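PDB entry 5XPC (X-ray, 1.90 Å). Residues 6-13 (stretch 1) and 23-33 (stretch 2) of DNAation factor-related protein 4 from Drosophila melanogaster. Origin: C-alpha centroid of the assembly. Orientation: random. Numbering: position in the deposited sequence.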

# COMPACT_ATOMS: atom_id res chain seq x y z
N GLY B 6 3.53 5.93 -30.45
CA GLY B 6 3.83 6.67 -29.24
C GLY B 6 3.05 6.20 -28.02
O GLY B 6 2.54 5.08 -27.99
N ALA B 7 2.96 7.07 -27.01
CA ALA B 7 2.22 6.74 -25.80
C ALA B 7 0.73 7.01 -25.99
O ALA B 7 0.35 7.96 -26.68
CB ALA B 7 2.75 7.55 -24.62
N PRO B 8 -0.13 6.20 -25.40
CA PRO B 8 -1.57 6.36 -25.63
C PRO B 8 -2.13 7.57 -24.90
O PRO B 8 -1.63 7.97 -23.84
CB PRO B 8 -2.17 5.06 -25.10
CG PRO B 8 -1.23 4.65 -24.02
CD PRO B 8 0.15 5.09 -24.47
N MET B 9 -3.17 8.17 -25.49
CA MET B 9 -3.95 9.18 -24.80
C MET B 9 -4.69 8.56 -23.62
O MET B 9 -5.27 7.48 -23.74
CB MET B 9 -4.97 9.82 -25.74
CG MET B 9 -4.38 10.72 -26.79
SD MET B 9 -3.76 12.24 -26.05
CE MET B 9 -2.94 12.97 -27.47
N ARG B 10 -4.67 9.26 -22.48
CA ARG B 10 -5.50 8.90 -21.34
C ARG B 10 -6.28 10.13 -20.89
O ARG B 10 -5.87 11.26 -21.13
CB ARG B 10 -4.67 8.36 -20.18
CG ARG B 10 -3.78 7.19 -20.58
CD ARG B 10 -2.80 6.89 -19.46
NE ARG B 10 -3.41 6.06 -18.44
CZ ARG B 10 -3.15 6.15 -17.14
NH1 ARG B 10 -2.29 7.06 -16.68
NH2 ARG B 10 -3.75 5.33 -16.29
N GLY B 11 -7.43 9.88 -20.25
CA GLY B 11 -8.24 10.95 -19.72
C GLY B 11 -7.87 11.27 -18.28
O GLY B 11 -7.67 10.37 -17.46
N TYR B 12 -7.79 12.57 -17.98
CA TYR B 12 -7.48 13.07 -16.64
C TYR B 12 -8.42 14.22 -16.30
O TYR B 12 -9.04 14.82 -17.18
CB TYR B 12 -6.02 13.55 -16.53
CG TYR B 12 -4.97 12.51 -16.90
CD1 TYR B 12 -4.32 12.55 -18.13
CD2 TYR B 12 -4.61 11.50 -16.01
CE1 TYR B 12 -3.34 11.61 -18.47
CE2 TYR B 12 -3.63 10.56 -16.34
CZ TYR B 12 -3.00 10.61 -17.57
OH TYR B 12 -2.04 9.67 -17.88
N LYS B 13 -8.52 14.54 -15.01
CA LYS B 13 -9.34 15.66 -14.55
C LYS B 13 -8.45 16.68 -13.85
O LYS B 13 -7.60 16.31 -13.04
CB LYS B 13 -10.45 15.19 -13.62
CG LYS B 13 -11.46 14.28 -14.32
CD LYS B 13 -12.47 13.68 -13.35
CE LYS B 13 -13.39 12.70 -14.06
NZ LYS B 13 -14.45 12.23 -13.13
N TYR B 23 -12.09 20.66 -15.72
CA TYR B 23 -11.92 20.19 -17.08
C TYR B 23 -11.46 18.74 -17.10
O TYR B 23 -10.56 18.36 -16.35
CB TYR B 23 -10.90 21.03 -17.84
CG TYR B 23 -11.30 22.47 -17.96
CD1 TYR B 23 -10.81 23.42 -17.07
CD2 TYR B 23 -12.20 22.88 -18.94
CE1 TYR B 23 -11.19 24.75 -17.17
CE2 TYR B 23 -12.57 24.20 -19.05
CZ TYR B 23 -12.07 25.13 -18.16
OH TYR B 23 -12.45 26.46 -18.26
N GLY B 24 -12.10 17.94 -17.95
CA GLY B 24 -11.54 16.66 -18.35
C GLY B 24 -10.64 16.92 -19.55
O GLY B 24 -11.03 17.64 -20.48
N ILE B 25 -9.44 16.36 -19.52
CA ILE B 25 -8.40 16.63 -20.50
C ILE B 25 -7.75 15.31 -20.91
O ILE B 25 -7.35 14.53 -20.05
CB ILE B 25 -7.32 17.58 -19.94
CG1 ILE B 25 -7.94 18.94 -19.58
CG2 ILE B 25 -6.17 17.73 -20.93
CD1 ILE B 25 -6.93 19.88 -18.91
N GLY B 26 -7.61 15.10 -22.21
CA GLY B 26 -6.86 13.95 -22.72
C GLY B 26 -5.41 14.31 -22.97
O GLY B 26 -5.10 15.36 -23.54
N ALA B 27 -4.51 13.44 -22.51
CA ALA B 27 -3.09 13.69 -22.73
C ALA B 27 -2.32 12.38 -22.76
O ALA B 27 -2.73 11.38 -22.14
CB ALA B 27 -2.50 14.62 -21.65
N ASN B 28 -1.19 12.39 -23.47
CA ASN B 28 -0.31 11.23 -23.56
C ASN B 28 1.03 11.48 -22.88
O ASN B 28 1.94 10.65 -23.01
CB ASN B 28 -0.11 10.82 -25.02
CG ASN B 28 0.57 11.90 -25.85
OD1 ASN B 28 1.03 12.91 -25.33
ND2 ASN B 28 0.65 11.67 -27.16
N SER B 29 1.19 12.60 -22.17
CA SER B 29 2.42 12.89 -21.45
C SER B 29 2.11 13.96 -20.41
O SER B 29 1.13 14.70 -20.52
CB SER B 29 3.53 13.37 -22.38
OG SER B 29 3.31 14.72 -22.79
N LEU B 30 2.97 14.02 -19.39
CA LEU B 30 2.85 15.08 -18.40
C LEU B 30 3.05 16.45 -19.05
O LEU B 30 2.33 17.41 -18.74
CB LEU B 30 3.85 14.86 -17.27
CG LEU B 30 3.92 15.93 -16.18
CD1 LEU B 30 2.56 16.08 -15.50
CD2 LEU B 30 5.01 15.58 -15.16
N GLU B 31 4.02 16.55 -19.96
CA GLU B 31 4.24 17.80 -20.68
C GLU B 31 2.97 18.27 -21.38
O GLU B 31 2.58 19.45 -21.28
CB GLU B 31 5.37 17.62 -21.70
CG GLU B 31 5.55 18.80 -22.63
CD GLU B 31 6.75 18.64 -23.55
OE1 GLU B 31 7.16 17.49 -23.80
OE2 GLU B 31 7.28 19.67 -24.02
N MET B 32 2.30 17.36 -22.09
CA MET B 32 1.05 17.72 -22.77
C MET B 32 -0.05 18.08 -21.77
O MET B 32 -0.81 19.03 -22.00
CB MET B 32 0.59 16.56 -23.66
CG MET B 32 -0.79 16.81 -24.29
SD MET B 32 -1.38 15.50 -25.39
CE MET B 32 -0.19 15.59 -26.73
N LEU B 33 -0.16 17.33 -20.67
CA LEU B 33 -1.24 17.60 -19.72
C LEU B 33 -1.07 18.97 -19.09
O LEU B 33 -2.05 19.71 -18.92
CB LEU B 33 -1.29 16.52 -18.64
CG LEU B 33 -2.43 16.65 -17.62
CD1 LEU B 33 -3.79 16.84 -18.31
CD2 LEU B 33 -2.48 15.39 -16.72
O HOH W 1 -1.12 9.74 -20.34

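Stretch 2 enters as a strand, Y23 to A27, and runs antiparallel to strand R10–K13: the N-to-C directions differ by 149° and the axes approach to 4.6 Å. At its start, Y23 contributes backbone rather than side chain. Its CA-to-CB bond points away from stretch 1, while its O receives a CA-H...O contact from K13 CA at 3.5 Å.

G24 faces K13 in a non-hydrogen-bonded antiparallel pair, G24 CA and K13 CA 4.5 Å apart, the close spacing usual for such a pair. G24 CA also lies 3.3 Å from Y12 O, with an angle of 140° at the hydrogen, so this carbonyl receives a CA-H...O contact beside its stronger amide bond.

That bond comes from I25, whose pairing with Y12 is closed in both directions: I25 N donates to Y12 O at 2.8 Å and 168°, and Y12 N donates to I25 O at 2.9 Å and 152°. The two carbonyl oxygens, Y12 O and I25 O, are 3.3 Å apart, but both are acceptors and make no bond to each other.

G26 repeats the pattern of G24. It sits opposite G11 with the CA atoms 4.5 Å apart, and G26 CA approaches R10 O at 3.3 Å.

A27 closes the second hydrogen-bonded pair: R10 N donates to A27 O at 2.9 Å and 171°, and A27 N to R10 O at 2.9 Å and 164°. Its side chain shares a sheet face with those of R10, Y12 and I25. A27 O lies near the plane of the Y12 ring, at its edge, 3.7 Å from Y12 CE1. A water extends this link, donating to A27 O at 2.9 Å and hydrogen-bonding Y12 OH at 2.6 Å; the same hydroxyl accepts from R10 NH1 at 2.9 Å.

Beyond the strand, N28 turns its CB toward stretch 1, reaching A7 O at 3.3 Å and P8 O at 3.4 Å. These are carbon contacts, not polar bonds. M9 SD packs 3.6 Å from N28 N, an amide that makes a weak hydrogen bond to M32 SD at 3.7 Å.

S29 then caps the helix, its OG accepting from M32 N at 2.9 Å and 165°. The helix brings two apolar side chains back to stretch 1: M32 SD meets M9 CE at 3.6 Å, and L33 CD2 meets Y12 CD1 at 3.7 Å, approaching the ring obliquely. Altogether the stretches bury 540 Å², counting both sides.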